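Local coordinates for FAA hydrolase family protein (Pseudomonas aeruginosa, PDB 6J5Y) that hydrolyses fumarylpyruvate, probably to fumarate and pyruvate, at a manganese site of the kind found in the fumarylacetoacetate hydrolase superfamily, at residues R24-V29 against L198-T203; I83-A88 against W106-G111; D113-D118 against I132-D137. All blocks are in the same frame, centred on the assembly; numbering follows the deposited sequence.

Interaction 1 of 3, residues R24-V29 against L198-T203. With PYR (pyruvic acid), chain B.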
# COMPACT_ATOMS: atom_id res chain seq x y z
N ARG A 24 -9.43 -5.82 7.23
CA ARG A 24 -9.14 -7.12 7.85
C ARG A 24 -7.63 -7.38 7.88
O ARG A 24 -7.06 -7.13 8.88
CB ARG A 24 -9.91 -8.24 7.16
CG ARG A 24 -9.75 -9.59 7.82
CD ARG A 24 -10.52 -10.63 7.05
NE ARG A 24 -10.19 -11.97 7.46
CZ ARG A 24 -9.20 -12.70 7.00
NH1 ARG A 24 -9.03 -13.91 7.48
NH2 ARG A 24 -8.37 -12.22 6.10
N ARG A 25 -7.04 -7.87 6.80
CA ARG A 25 -5.57 -8.09 6.77
C ARG A 25 -4.97 -7.10 5.77
O ARG A 25 -5.66 -6.69 4.87
CB ARG A 25 -5.17 -9.49 6.34
CG ARG A 25 -5.48 -10.58 7.36
CD ARG A 25 -4.77 -11.87 7.04
NE ARG A 25 -5.18 -12.93 7.92
CZ ARG A 25 -4.95 -14.21 7.71
NH1 ARG A 25 -4.30 -14.61 6.64
NH2 ARG A 25 -5.39 -15.09 8.57
N VAL A 26 -3.67 -6.84 5.89
CA VAL A 26 -3.02 -5.90 4.94
C VAL A 26 -1.85 -6.63 4.29
O VAL A 26 -0.92 -6.97 4.98
CB VAL A 26 -2.65 -4.56 5.57
CG1 VAL A 26 -2.03 -3.63 4.54
CG2 VAL A 26 -3.86 -3.92 6.21
N TYR A 27 -2.02 -6.91 3.02
CA TYR A 27 -1.02 -7.65 2.23
C TYR A 27 -0.30 -6.60 1.41
O TYR A 27 -0.96 -5.64 0.98
CB TYR A 27 -1.67 -8.69 1.33
CG TYR A 27 -2.32 -9.85 2.06
CD1 TYR A 27 -1.55 -10.83 2.66
CD2 TYR A 27 -3.69 -9.93 2.19
CE1 TYR A 27 -2.13 -11.90 3.31
CE2 TYR A 27 -4.28 -11.01 2.82
CZ TYR A 27 -3.50 -11.98 3.41
OH TYR A 27 -4.11 -13.03 4.04
N CYS A 28 0.99 -6.81 1.20
CA CYS A 28 1.85 -5.89 0.43
C CYS A 28 2.65 -6.74 -0.55
O CYS A 28 3.07 -7.88 -0.16
CB CYS A 28 2.77 -5.08 1.34
SG CYS A 28 1.92 -4.10 2.60
N VAL A 29 2.79 -6.25 -1.77
CA VAL A 29 3.64 -6.91 -2.80
C VAL A 29 4.96 -6.14 -2.87
O VAL A 29 4.93 -4.89 -3.04
CB VAL A 29 2.97 -7.01 -4.18
CG1 VAL A 29 3.80 -7.89 -5.10
CG2 VAL A 29 1.54 -7.54 -4.10
N LEU A 198 -6.81 -5.85 2.34
CA LEU A 198 -6.24 -4.84 1.40
C LEU A 198 -5.00 -5.45 0.79
O LEU A 198 -4.32 -6.27 1.49
CB LEU A 198 -5.88 -3.54 2.12
CG LEU A 198 -6.97 -2.89 2.96
CD1 LEU A 198 -6.47 -1.57 3.53
CD2 LEU A 198 -8.23 -2.66 2.12
N VAL A 199 -4.74 -5.11 -0.47
CA VAL A 199 -3.46 -5.46 -1.13
C VAL A 199 -2.82 -4.16 -1.61
O VAL A 199 -3.38 -3.53 -2.50
CB VAL A 199 -3.64 -6.45 -2.29
CG1 VAL A 199 -2.29 -6.90 -2.86
CG2 VAL A 199 -4.51 -7.62 -1.88
N PHE A 200 -1.68 -3.81 -1.01
CA PHE A 200 -0.71 -2.81 -1.50
C PHE A 200 0.10 -3.50 -2.61
O PHE A 200 0.77 -4.49 -2.33
CB PHE A 200 0.15 -2.32 -0.33
CG PHE A 200 -0.50 -1.29 0.57
CD1 PHE A 200 -1.66 -1.59 1.27
CD2 PHE A 200 0.07 -0.03 0.74
CE1 PHE A 200 -2.25 -0.64 2.10
CE2 PHE A 200 -0.51 0.90 1.59
CZ PHE A 200 -1.66 0.60 2.27
N THR A 201 -0.03 -3.05 -3.85
CA THR A 201 0.45 -3.79 -5.04
C THR A 201 1.92 -3.50 -5.35
O THR A 201 2.42 -4.06 -6.35
CB THR A 201 -0.43 -3.45 -6.24
OG1 THR A 201 -0.44 -2.03 -6.42
CG2 THR A 201 -1.84 -3.96 -6.02
N GLY A 202 2.59 -2.67 -4.56
CA GLY A 202 4.04 -2.38 -4.72
C GLY A 202 4.29 -0.98 -5.24
O GLY A 202 3.33 -0.30 -5.69
N THR A 203 5.54 -0.55 -5.23
CA THR A 203 5.91 0.85 -5.54
C THR A 203 6.83 0.93 -6.76
O THR A 203 7.73 0.11 -6.95
CB THR A 203 6.51 1.52 -4.30
OG1 THR A 203 6.41 2.93 -4.51
CG2 THR A 203 7.93 1.07 -4.00
C PYR B . 7.94 -2.62 -2.63
O PYR B . 6.88 -1.96 -2.70
OXT PYR B . 8.61 -2.92 -3.65
CA PYR B . 8.29 -3.03 -1.44
O3 PYR B . 7.53 -2.79 -0.50
CB PYR B . 9.53 -3.81 -1.12

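Interaction 2 of 3, residues I83-A88 against W106-G111. With MN (manganese (II) ion), chain C.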
# COMPACT_ATOMS: atom_id res chain seq x y z
N ILE A 83 4.74 5.17 -2.94
CA ILE A 83 3.33 5.32 -3.41
C ILE A 83 2.88 3.98 -4.00
O ILE A 83 3.71 3.31 -4.65
CB ILE A 83 3.17 6.50 -4.38
CG1 ILE A 83 1.71 6.95 -4.50
CG2 ILE A 83 3.76 6.20 -5.74
CD1 ILE A 83 1.12 7.44 -3.20
N GLU A 84 1.62 3.58 -3.77
CA GLU A 84 1.13 2.25 -4.23
C GLU A 84 -0.38 2.32 -4.52
O GLU A 84 -1.10 3.01 -3.74
CB GLU A 84 1.42 1.16 -3.17
CG GLU A 84 2.84 1.16 -2.64
CD GLU A 84 3.39 -0.17 -2.15
OE1 GLU A 84 2.64 -1.20 -2.18
OE2 GLU A 84 4.57 -0.19 -1.75
N LEU A 85 -0.80 1.64 -5.58
CA LEU A 85 -2.22 1.27 -5.79
C LEU A 85 -2.62 0.22 -4.75
O LEU A 85 -1.93 -0.82 -4.64
CB LEU A 85 -2.45 0.76 -7.21
CG LEU A 85 -3.84 0.21 -7.52
CD1 LEU A 85 -4.87 1.31 -7.59
CD2 LEU A 85 -3.82 -0.59 -8.81
N VAL A 86 -3.71 0.50 -4.04
CA VAL A 86 -4.32 -0.43 -3.07
C VAL A 86 -5.61 -0.93 -3.69
O VAL A 86 -6.44 -0.09 -4.13
CB VAL A 86 -4.56 0.20 -1.68
CG1 VAL A 86 -5.08 -0.85 -0.71
CG2 VAL A 86 -3.31 0.86 -1.12
N ALA A 87 -5.74 -2.24 -3.69
CA ALA A 87 -6.97 -2.98 -4.04
C ALA A 87 -7.62 -3.48 -2.75
O ALA A 87 -6.90 -4.12 -1.94
CB ALA A 87 -6.63 -4.11 -4.96
N ALA A 88 -8.93 -3.25 -2.59
CA ALA A 88 -9.72 -3.73 -1.44
C ALA A 88 -10.55 -4.95 -1.87
O ALA A 88 -11.26 -4.86 -2.91
CB ALA A 88 -10.59 -2.63 -0.90
N TRP A 106 -13.40 -5.11 -4.57
CA TRP A 106 -14.53 -4.18 -4.35
C TRP A 106 -14.16 -2.74 -4.75
O TRP A 106 -15.10 -1.95 -5.05
CB TRP A 106 -14.96 -4.21 -2.88
CG TRP A 106 -16.29 -3.55 -2.71
CD1 TRP A 106 -17.51 -4.14 -2.88
CD2 TRP A 106 -16.54 -2.18 -2.37
NE1 TRP A 106 -18.50 -3.22 -2.66
CE2 TRP A 106 -17.94 -2.01 -2.36
CE3 TRP A 106 -15.73 -1.08 -2.08
CZ2 TRP A 106 -18.54 -0.79 -2.06
CZ3 TRP A 106 -16.33 0.12 -1.78
CH2 TRP A 106 -17.72 0.26 -1.76
N GLY A 107 -12.89 -2.36 -4.65
CA GLY A 107 -12.49 -0.95 -4.83
C GLY A 107 -11.00 -0.74 -4.77
O GLY A 107 -10.25 -1.74 -4.57
N TYR A 108 -10.57 0.51 -4.97
CA TYR A 108 -9.15 0.93 -5.13
C TYR A 108 -8.93 2.24 -4.36
O TYR A 108 -9.89 3.01 -4.14
CB TYR A 108 -8.79 1.06 -6.61
CG TYR A 108 -8.96 -0.18 -7.44
CD1 TYR A 108 -10.19 -0.52 -7.97
CD2 TYR A 108 -7.88 -1.02 -7.73
CE1 TYR A 108 -10.37 -1.66 -8.74
CE2 TYR A 108 -8.05 -2.17 -8.49
CZ TYR A 108 -9.30 -2.48 -9.01
OH TYR A 108 -9.51 -3.64 -9.74
N ALA A 109 -7.71 2.45 -3.85
CA ALA A 109 -7.32 3.70 -3.15
C ALA A 109 -5.83 3.96 -3.38
O ALA A 109 -5.12 3.06 -3.82
CB ALA A 109 -7.68 3.58 -1.70
N VAL A 110 -5.40 5.20 -3.15
CA VAL A 110 -3.97 5.59 -3.12
C VAL A 110 -3.40 5.23 -1.75
O VAL A 110 -4.03 5.60 -0.76
CB VAL A 110 -3.80 7.09 -3.38
CG1 VAL A 110 -2.33 7.47 -3.52
CG2 VAL A 110 -4.63 7.54 -4.58
N GLY A 111 -2.25 4.56 -1.69
CA GLY A 111 -1.60 4.21 -0.42
C GLY A 111 -0.13 4.55 -0.39
O GLY A 111 0.47 4.69 -1.46
MN MN C . 5.91 -1.34 -0.90
O HOH W 1 4.48 -2.97 -1.02

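Interaction 3 of 3, residues D113-D118 against I132-D137. With MN (manganese (II) ion), chain C; PYR (pyruvic acid), chain B.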
# COMPACT_ATOMS: atom_id res chain seq x y z
N ASP A 113 3.31 2.88 1.45
CA ASP A 113 3.97 1.81 2.21
C ASP A 113 5.16 2.46 2.90
O ASP A 113 6.31 2.32 2.39
CB ASP A 113 4.27 0.62 1.29
CG ASP A 113 5.08 -0.45 1.98
OD1 ASP A 113 5.14 -0.42 3.24
OD2 ASP A 113 5.65 -1.31 1.26
N MET A 114 4.91 3.14 4.02
CA MET A 114 5.98 3.89 4.73
C MET A 114 6.93 2.84 5.35
O MET A 114 6.48 1.72 5.69
CB MET A 114 5.41 4.86 5.76
CG MET A 114 4.48 5.92 5.14
SD MET A 114 5.29 6.90 3.84
CE MET A 114 6.71 7.54 4.73
N THR A 115 8.23 3.10 5.32
CA THR A 115 9.24 2.03 5.49
C THR A 115 10.40 2.55 6.35
O THR A 115 10.88 3.62 6.03
CB THR A 115 9.76 1.56 4.12
OG1 THR A 115 8.65 1.01 3.39
CG2 THR A 115 10.84 0.51 4.22
N ARG A 116 10.79 1.84 7.43
CA ARG A 116 12.08 2.13 8.12
C ARG A 116 13.13 1.40 7.30
O ARG A 116 13.34 0.23 7.58
CB ARG A 116 12.01 1.73 9.60
CG ARG A 116 10.91 2.48 10.34
CD ARG A 116 10.95 2.34 11.83
NE ARG A 116 10.48 1.06 12.31
CZ ARG A 116 10.09 0.82 13.56
NH1 ARG A 116 9.68 -0.38 13.90
NH2 ARG A 116 10.11 1.80 14.45
N ARG A 117 13.64 2.03 6.24
CA ARG A 117 14.48 1.36 5.20
C ARG A 117 15.76 0.75 5.82
O ARG A 117 16.13 -0.39 5.41
CB ARG A 117 14.80 2.34 4.07
CG ARG A 117 15.62 1.75 2.93
CD ARG A 117 14.84 0.79 2.06
NE ARG A 117 13.80 1.53 1.36
CZ ARG A 117 12.69 1.02 0.83
NH1 ARG A 117 12.39 -0.27 0.92
NH2 ARG A 117 11.84 1.83 0.23
N ASP A 118 16.43 1.46 6.73
CA ASP A 118 17.64 0.96 7.46
C ASP A 118 17.32 -0.38 8.12
O ASP A 118 18.07 -1.38 7.85
CB ASP A 118 18.23 1.99 8.43
CG ASP A 118 17.25 2.72 9.35
OD1 ASP A 118 16.06 2.35 9.38
OD2 ASP A 118 17.68 3.69 10.01
N ILE A 132 10.00 -5.22 11.68
CA ILE A 132 10.49 -3.95 12.30
C ILE A 132 10.63 -2.85 11.23
O ILE A 132 10.46 -1.67 11.58
CB ILE A 132 11.77 -4.14 13.14
CG1 ILE A 132 12.92 -4.73 12.32
CG2 ILE A 132 11.49 -4.98 14.38
CD1 ILE A 132 14.25 -4.67 13.01
N GLY A 133 10.95 -3.21 9.98
CA GLY A 133 11.05 -2.27 8.84
C GLY A 133 9.72 -1.93 8.16
O GLY A 133 9.62 -0.83 7.59
N LYS A 134 8.74 -2.85 8.16
CA LYS A 134 7.52 -2.74 7.31
C LYS A 134 6.23 -2.73 8.13
O LYS A 134 5.22 -2.19 7.63
CB LYS A 134 7.46 -3.89 6.30
CG LYS A 134 8.44 -3.78 5.15
CD LYS A 134 8.13 -2.58 4.31
CE LYS A 134 8.78 -2.56 2.95
NZ LYS A 134 8.18 -1.49 2.13
N ALA A 135 6.21 -3.30 9.33
CA ALA A 135 4.92 -3.60 9.98
C ALA A 135 4.75 -2.74 11.22
O ALA A 135 4.18 -3.21 12.20
CB ALA A 135 4.85 -5.09 10.27
N PHE A 136 5.21 -1.49 11.17
CA PHE A 136 5.35 -0.59 12.34
C PHE A 136 4.16 0.37 12.39
O PHE A 136 3.26 0.31 11.52
CB PHE A 136 6.70 0.12 12.33
CG PHE A 136 6.92 1.02 11.14
CD1 PHE A 136 7.34 0.50 9.92
CD2 PHE A 136 6.68 2.38 11.24
CE1 PHE A 136 7.54 1.34 8.83
CE2 PHE A 136 6.87 3.22 10.14
CZ PHE A 136 7.31 2.70 8.94
N ASP A 137 4.13 1.19 13.44
CA ASP A 137 3.00 2.07 13.82
C ASP A 137 2.76 3.09 12.70
O ASP A 137 3.74 3.68 12.20
CB ASP A 137 3.28 2.70 15.19
CG ASP A 137 3.29 1.70 16.33
OD1 ASP A 137 2.76 0.57 16.16
OD2 ASP A 137 3.81 2.06 17.40
MN MN C . 5.91 -1.34 -0.90
C PYR B . 7.94 -2.62 -2.63
O PYR B . 6.88 -1.96 -2.70
OXT PYR B . 8.61 -2.92 -3.65
CA PYR B . 8.29 -3.03 -1.44
O3 PYR B . 7.53 -2.79 -0.50
CB PYR B . 9.53 -3.81 -1.12
O HOH W 1 4.48 -2.97 -1.02

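Interaction 1 of 3, residues R24-V29 against L198-T203
Tyr-27 is bracketed by Leu-198 and Phe-200: Tyr-27 N gives to Leu-198 O at 2.8 Å, and Tyr-27 O takes a bond of 2.8 Å from Phe-200 N. Two further bonds, from Leu-198 N to Arg-25 O and from Val-29 N to Phe-200 O, extend the parallel ladder, whose short strand axes diverge by 23°. This buried ladder carries a close cluster around Phe-200, on the face it shares with Val-26 and Cys-28. There Phe-200 holds CG anti to its carbonyl carbon (chi1 -79°), and Phe-200 CE1 lies 3.9 Å from Val-26 CG1. Cys-28 SG packs 3.9 Å from Phe-200 CB and stands obliquely to the Phe-200 ring, 5.0 Å from its centroid, a Cys sulfur-aromatic contact. The loose part is the solvent side, where the exposed Arg-25 leads away from 198-203; Arg-25 NH1 donates instead to Tyr-27 OH at 3.0 Å. At the buried far end Val-29 O sits 3.1 Å from Gly-202 CA, and the positive phi of Gly-202 (109°) suits a glycine. Gly-202 N bonds Glu-84 OE1 on the adjoining strand, and Thr-203 N makes a weak bond of 3.2 Å to pyruvate O. A parallel strand pair of the central mixed sheet thus runs directly into the pyruvate pocket, to which Val-29, Gly-202 and Thr-203 belong.

Interaction 2 of 3, residues I83-A88 against W106-G111
Ile-83 and Val-110 make the tightest carbon contact between these antiparallel strands, Ile-83 CD1 lying 3.5 Å from Val-110 CG1. Ile-83 CG1 is anti to the backbone N, and chi2 of 62° then swings Ile-83 CD1 over the partner strand, where it also comes within 3.3 Å of Gly-111 O. Farther along the same sheet face, Leu-85 CD1 meets the Tyr-108 ring obliquely, 3.8 Å from Tyr-108 CD2, and Ala-87 CB lies near CE2 of that ring; the phenol OH finds its partner in His-153 ND1. On the other face Val-86 turns CG2 toward Gly-111, with Val-86 CG2 3.8 Å from Gly-111 CA, a close approach made at a residue that has no side chain. Glu-84 shares this face but sends its carboxylate away from 106-111. With CG anti to the carbonyl carbon (chi1 -48°) and the chain extended beyond it, Glu-84 OE2 binds manganese at 2.0 Å. Glu-84 OE1 accepts from a metal-bound water at 2.8 Å and from Gly-202 N, two bonds that would fix the carboxylate's rotation. Paired backbone bonds join Glu-84 with Gly-111 and Val-86 with Ala-109. At the far end Trp-106 and Gly-107 both face Ala-88 in a classic beta bulge: Ala-88 N donates to Gly-107 O, while Ala-88 O receives weak bonds from Trp-106 N at 2.7 Å and Gly-107 N at 3.5 Å. Strand 198-200 and the following Thr-201 flank 83-88, Ala-87 bonding Val-199 and Leu-85 bonding Thr-201; strand 140-147 flanks 106-111, making the pair interior to the mixed sheet.

Interaction 3 of 3, residues D113-D118 against I132-D137
Lys-134 NZ gives three hydrogen bonds: to Asp-113 OD2 at 2.7 Å, to Thr-115 OG1 at 2.8 Å and to O3 of the bound pyruvate. This is part of the metal and pyruvate site of the fumarylacetoacetate hydrolase fold, for Asp-113 OD2 also binds manganese at 2.2 Å, and the same ion is chelated by pyruvate O and O3. The ammonium meets Asp-113 OD2 from above the carboxylate, 45° out of its plane, in a salt bridge. Thr-115 OG1 acts as second shell: it accepts from Lys-134 NZ while donating to Asp-113 O, and so helps to fix where the amine sits. Glu-82 and Glu-84 complete the protein ligands of the metal.

Away from the metal, Arg-116 engages the C-terminal end of helix 131-134. Arg-116 N reaches Gly-133 O at 2.9 Å, in the carbonyl plane and on a lone pair. A bend at chi3 (-75°) brings the guanidinium side-on to Ile-132. Ile-132 O lies at the guanidinium edge, in its plane, and takes 2.8 Å bonds from both Arg-116 NE and Arg-116 NH1. Two carbonyls at the helix end are thereby supplied with donors. The third guanidinium nitrogen, Arg-116 NH2, bonds Ser-74 O. Arg-116 itself is the N-cap residue of helix 117-126 and the centre of an inverse gamma turn.

The Phe-136 ring and the Arg-116 side chain slide past each other in opposite directions, Arg-116 CG over the ring centre as a CH-pi contact, with guanidinium and ring planes 23° apart. Phe-136 CB sits over one guanidinium face, toward its rim, 3.4 Å from Arg-116 NH1.

Overall arrangement
The three interactions converge on the manganese and its pyruvate. Interactions 1 and 2, whose centres are 8 Å apart, share a sheet: strand 198-200 lies beside 79-89, and Thr-201 OG1 to Leu-85 O (2.6 Å) and Thr-203 OG1 to Ile-83 O (2.7 Å) are probable hydrogen bonds between them. Interactions 2 and 3 have centres about 19 Å apart, yet both use strand 105-116 and each supplies a metal ligand, and Glu-84 OE2 lies 3.2 Å from Asp-113 CB. Interactions 1 and 3 meet different atoms of pyruvate, Thr-203 N weakly its O and Lys-134 NZ its O3, while Phe-200 CD2 lies 4.3 Å from Asp-113 CB.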